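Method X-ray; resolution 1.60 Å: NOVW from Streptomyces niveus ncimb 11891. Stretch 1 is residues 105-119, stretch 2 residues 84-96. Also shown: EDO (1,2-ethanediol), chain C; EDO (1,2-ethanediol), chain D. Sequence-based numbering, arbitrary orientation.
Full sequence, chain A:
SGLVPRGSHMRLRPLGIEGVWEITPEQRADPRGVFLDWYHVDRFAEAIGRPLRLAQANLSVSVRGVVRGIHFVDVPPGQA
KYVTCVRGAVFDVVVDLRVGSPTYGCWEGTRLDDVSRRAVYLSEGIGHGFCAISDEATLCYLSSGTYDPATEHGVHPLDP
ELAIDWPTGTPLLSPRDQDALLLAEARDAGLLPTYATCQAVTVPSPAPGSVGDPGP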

# COMPACT_ATOMS: atom_id res chain seq x y z
N GLY A 105 -19.55 -9.89 -18.99
CA GLY A 105 -18.84 -9.57 -20.22
C GLY A 105 -18.69 -8.10 -20.53
O GLY A 105 -18.30 -7.73 -21.66
N CYS A 106 -19.03 -7.27 -19.55
CA CYS A 106 -18.79 -5.84 -19.64
C CYS A 106 -17.50 -5.50 -18.92
O CYS A 106 -17.05 -6.23 -18.02
CB CYS A 106 -19.91 -5.04 -18.98
SG CYS A 106 -21.53 -5.36 -19.73
N TRP A 107 -16.92 -4.39 -19.34
CA TRP A 107 -15.74 -3.87 -18.64
C TRP A 107 -15.84 -2.38 -18.38
O TRP A 107 -16.67 -1.68 -18.94
CB TRP A 107 -14.48 -4.23 -19.44
CG TRP A 107 -14.35 -3.56 -20.77
CD1 TRP A 107 -14.81 -4.05 -21.99
CD2 TRP A 107 -13.69 -2.32 -21.07
NE1 TRP A 107 -14.50 -3.17 -22.99
CE2 TRP A 107 -13.81 -2.10 -22.46
CE3 TRP A 107 -13.01 -1.36 -20.30
CZ2 TRP A 107 -13.30 -0.96 -23.10
CZ3 TRP A 107 -12.50 -0.22 -20.95
CH2 TRP A 107 -12.63 -0.03 -22.33
N GLU A 108 -14.98 -1.90 -17.50
CA GLU A 108 -14.90 -0.48 -17.23
C GLU A 108 -13.46 -0.14 -16.92
O GLU A 108 -12.80 -0.81 -16.16
CB GLU A 108 -15.81 -0.07 -16.07
CG GLU A 108 -15.90 1.44 -15.90
CD GLU A 108 -17.07 1.88 -15.05
OE1 GLU A 108 -17.95 1.06 -14.71
OE2 GLU A 108 -17.12 3.09 -14.72
N GLY A 109 -13.00 0.94 -17.54
CA GLY A 109 -11.65 1.43 -17.36
C GLY A 109 -11.65 2.68 -16.50
O GLY A 109 -12.55 3.52 -16.59
N THR A 110 -10.63 2.79 -15.65
CA THR A 110 -10.42 3.92 -14.75
C THR A 110 -8.97 4.35 -14.86
O THR A 110 -8.08 3.51 -14.85
CB THR A 110 -10.68 3.48 -13.28
OG1 THR A 110 -12.03 2.96 -13.14
CG2 THR A 110 -10.64 4.64 -12.33
N ARG A 111 -8.70 5.66 -14.91
CA ARG A 111 -7.30 6.09 -14.86
C ARG A 111 -6.87 6.14 -13.40
O ARG A 111 -7.46 6.85 -12.57
CB ARG A 111 -7.12 7.45 -15.53
CG ARG A 111 -5.69 7.91 -15.54
CD ARG A 111 -5.55 9.34 -15.99
NE ARG A 111 -4.16 9.76 -16.11
CZ ARG A 111 -3.50 9.81 -17.25
NH1 ARG A 111 -4.08 9.39 -18.37
NH2 ARG A 111 -2.23 10.21 -17.28
N LEU A 112 -5.89 5.30 -13.07
CA LEU A 112 -5.26 5.27 -11.76
C LEU A 112 -3.88 5.86 -11.93
O LEU A 112 -3.03 5.28 -12.63
CB LEU A 112 -5.19 3.84 -11.20
CG LEU A 112 -6.54 3.16 -10.95
CD1 LEU A 112 -6.30 1.79 -10.29
CD2 LEU A 112 -7.43 4.05 -10.11
N ASP A 113 -3.64 7.02 -11.31
CA ASP A 113 -2.34 7.64 -11.44
C ASP A 113 -1.89 8.24 -10.13
O ASP A 113 -2.61 8.20 -9.12
CB ASP A 113 -2.31 8.65 -12.61
CG ASP A 113 -3.22 9.84 -12.40
OD1 ASP A 113 -3.53 10.18 -11.26
OD2 ASP A 113 -3.67 10.52 -13.34
N ASP A 114 -0.69 8.79 -10.18
CA ASP A 114 -0.08 9.41 -9.01
C ASP A 114 -0.40 10.89 -8.83
O ASP A 114 0.25 11.58 -8.04
CB ASP A 114 1.42 9.17 -9.01
CG ASP A 114 2.16 9.83 -10.16
OD1 ASP A 114 1.55 10.60 -10.94
OD2 ASP A 114 3.40 9.60 -10.34
N VAL A 115 -1.41 11.36 -9.55
CA VAL A 115 -1.90 12.72 -9.42
C VAL A 115 -3.20 12.73 -8.62
O VAL A 115 -3.28 13.31 -7.55
CB VAL A 115 -2.11 13.36 -10.81
CG1 VAL A 115 -2.69 14.76 -10.67
CG2 VAL A 115 -0.78 13.42 -11.53
N SER A 116 -4.25 12.13 -9.18
CA SER A 116 -5.51 11.96 -8.46
C SER A 116 -5.50 10.85 -7.42
O SER A 116 -6.26 10.89 -6.43
CB SER A 116 -6.69 11.84 -9.43
OG SER A 116 -6.57 10.78 -10.34
N ARG A 117 -4.66 9.86 -7.65
CA ARG A 117 -4.44 8.84 -6.64
C ARG A 117 -5.71 8.13 -6.14
O ARG A 117 -5.87 7.80 -4.94
CB ARG A 117 -3.64 9.42 -5.48
CG ARG A 117 -2.25 9.86 -5.89
CD ARG A 117 -1.34 10.16 -4.70
NE ARG A 117 0.01 10.65 -5.08
CZ ARG A 117 1.06 9.88 -5.31
NH1 ARG A 117 1.00 8.57 -5.16
NH2 ARG A 117 2.20 10.46 -5.66
N ARG A 118 -6.61 7.86 -7.10
CA ARG A 118 -7.80 7.07 -6.85
C ARG A 118 -7.43 5.60 -6.63
O ARG A 118 -6.32 5.15 -6.96
CB ARG A 118 -8.80 7.22 -8.00
CG ARG A 118 -9.08 8.67 -8.37
CD ARG A 118 -10.19 9.21 -7.65
NE ARG A 118 -10.44 10.65 -7.81
CZ ARG A 118 -11.45 11.16 -8.47
NH1 ARG A 118 -12.32 10.38 -9.11
NH2 ARG A 118 -11.59 12.47 -8.52
N ALA A 119 -8.37 4.88 -6.05
CA ALA A 119 -8.27 3.44 -5.86
C ALA A 119 -9.55 2.81 -6.41
O ALA A 119 -10.59 3.45 -6.47
CB ALA A 119 -8.06 3.10 -4.40
C1 EDO C . -8.20 13.30 -5.46
O1 EDO C . -8.52 12.18 -6.25
C2 EDO C . -8.53 14.54 -6.26
O2 EDO C . -9.84 14.43 -6.80
C1 EDO D . 1.99 14.58 -6.48
O1 EDO D . 1.78 13.39 -5.71
C2 EDO D . 1.53 14.46 -7.94
O2 EDO D . 2.27 13.43 -8.59
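Stretch 2, residues 84-96: TCVRGAVFDVVVD

Stretch 2 runs antiparallel to stretch 1: the axes of strands 89-96 and 107-113 approach to 4.5 Å, with 152° between their N-to-C directions. Pairing begins where Gly-105 N donates to Asp-96 O (2.9 Å) and Asp-96 N to Cys-106 O (3.0 Å). Trp-107 faces Val-95 in a non-hydrogen-bonded pair; its ring extends along the same sheet face, with CE3 3.8 Å from Val-93 CG1 and CZ3 3.8 Å from Phe-91 CZ, an edge-to-edge approach. Reciprocal bonds set the register at Glu-108, N to Val-94 O and O from Val-94 N, both 3.0 Å. At Gly-109, opposite Val-93, the Phe-91 ring fills the space beside the backbone: CZ lies 3.8 Å from Gly-109 CA, and an ideal CB there would clash with it. Thr-110 N bonds Asp-92 O at 2.8 Å. Arg-111 pairs with Phe-91, and Leu-112 O accepts from Val-90 N (2.8 Å), while on the other face Leu-112 CD1 reaches Asp-92 CG at 3.6 Å.

Asp-113 meets Ala-89, CB to CB 3.6 Å. Beyond the strand, Asp-114 clasps Gly-88: N to its O and OD2 from its N, each 2.9 Å. Stretch 2 turns a corner at Val-86, whose O accepts from Arg-117 NH1 (3.3 Å); finally, Thr-84 OG1 donates to Arg-118 O at 2.7 Å.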

# COMPACT_ATOMS: atom_id res chain seq x y z
N THR A 84 -4.41 0.66 -6.29
CA THR A 84 -4.10 2.04 -6.57
C THR A 84 -2.77 2.18 -7.29
O THR A 84 -1.94 1.27 -7.24
CB THR A 84 -4.11 2.85 -5.25
OG1 THR A 84 -4.17 4.23 -5.53
CG2 THR A 84 -2.84 2.69 -4.43
N CYS A 85 -2.58 3.27 -8.00
CA CYS A 85 -1.29 3.53 -8.65
C CYS A 85 -0.52 4.55 -7.86
O CYS A 85 -0.98 5.67 -7.64
CB CYS A 85 -1.51 3.99 -10.08
SG CYS A 85 0.02 4.48 -10.93
N VAL A 86 0.64 4.13 -7.36
CA VAL A 86 1.45 4.96 -6.45
C VAL A 86 2.55 5.72 -7.19
O VAL A 86 3.17 6.62 -6.62
CB VAL A 86 2.03 4.17 -5.30
CG1 VAL A 86 0.92 3.60 -4.39
CG2 VAL A 86 2.96 3.08 -5.77
N ARG A 87 2.80 5.37 -8.44
CA ARG A 87 3.77 6.08 -9.27
C ARG A 87 3.40 5.90 -10.71
O ARG A 87 3.15 4.77 -11.15
CB ARG A 87 5.17 5.54 -9.02
CG ARG A 87 6.29 6.16 -9.84
CD ARG A 87 7.51 5.28 -9.69
NE ARG A 87 8.77 5.88 -10.03
CZ ARG A 87 9.98 5.42 -9.60
NH1 ARG A 87 10.12 4.32 -8.76
NH2 ARG A 87 11.05 6.08 -10.00
N GLY A 88 3.38 6.97 -11.46
CA GLY A 88 3.05 6.88 -12.86
C GLY A 88 1.55 6.90 -13.10
O GLY A 88 0.78 7.54 -12.36
N ALA A 89 1.15 6.23 -14.17
CA ALA A 89 -0.25 6.20 -14.56
C ALA A 89 -0.57 4.90 -15.27
O ALA A 89 0.22 4.40 -16.07
CB ALA A 89 -0.59 7.39 -15.49
N VAL A 90 -1.75 4.36 -14.98
CA VAL A 90 -2.23 3.15 -15.66
C VAL A 90 -3.67 3.34 -16.08
O VAL A 90 -4.42 4.13 -15.49
CB VAL A 90 -2.13 1.83 -14.85
CG1 VAL A 90 -0.72 1.62 -14.29
CG2 VAL A 90 -3.23 1.70 -13.80
N PHE A 91 -4.04 2.64 -17.15
CA PHE A 91 -5.42 2.46 -17.50
C PHE A 91 -5.83 1.14 -16.84
O PHE A 91 -5.39 0.06 -17.27
CB PHE A 91 -5.55 2.40 -19.02
CG PHE A 91 -6.97 2.29 -19.52
CD1 PHE A 91 -7.85 3.35 -19.36
CD2 PHE A 91 -7.41 1.12 -20.15
CE1 PHE A 91 -9.17 3.27 -19.86
CE2 PHE A 91 -8.72 1.05 -20.68
CZ PHE A 91 -9.59 2.12 -20.51
N ASP A 92 -6.65 1.23 -15.81
CA ASP A 92 -7.05 0.08 -15.01
C ASP A 92 -8.41 -0.43 -15.46
O ASP A 92 -9.34 0.35 -15.63
CB ASP A 92 -7.12 0.49 -13.54
CG ASP A 92 -7.30 -0.69 -12.65
OD1 ASP A 92 -6.26 -1.33 -12.37
OD2 ASP A 92 -8.44 -1.07 -12.27
N VAL A 93 -8.53 -1.73 -15.64
CA VAL A 93 -9.77 -2.32 -16.19
C VAL A 93 -10.31 -3.40 -15.28
O VAL A 93 -9.59 -4.32 -14.85
CB VAL A 93 -9.52 -2.88 -17.60
CG1 VAL A 93 -10.72 -3.61 -18.18
CG2 VAL A 93 -9.12 -1.76 -18.51
N VAL A 94 -11.60 -3.29 -15.00
CA VAL A 94 -12.33 -4.34 -14.32
C VAL A 94 -13.28 -4.99 -15.32
O VAL A 94 -13.84 -4.33 -16.22
CB VAL A 94 -13.10 -3.85 -13.07
CG1 VAL A 94 -12.13 -3.41 -11.97
CG2 VAL A 94 -14.02 -2.70 -13.40
N VAL A 95 -13.46 -6.30 -15.16
CA VAL A 95 -14.26 -7.09 -16.11
C VAL A 95 -15.20 -7.95 -15.31
O VAL A 95 -14.76 -8.67 -14.41
CB VAL A 95 -13.38 -7.97 -16.97
CG1 VAL A 95 -14.26 -8.79 -17.97
CG2 VAL A 95 -12.32 -7.12 -17.67
N ASP A 96 -16.49 -7.87 -15.59
CA ASP A 96 -17.44 -8.73 -14.90
C ASP A 96 -17.44 -10.11 -15.51
O ASP A 96 -17.98 -10.29 -16.59
CB ASP A 96 -18.83 -8.13 -14.95
CG ASP A 96 -19.78 -8.75 -13.96
OD1 ASP A 96 -19.52 -9.87 -13.46
OD2 ASP A 96 -20.83 -8.15 -13.64
O HOH W 1 -3.75 6.33 -3.73
O HOH W 2 -4.08 5.66 -8.52
O HOH W 3 -1.31 6.78 -5.09
O HOH W 4 4.57 8.78 -5.90
O HOH W 5 -11.17 0.15 -13.38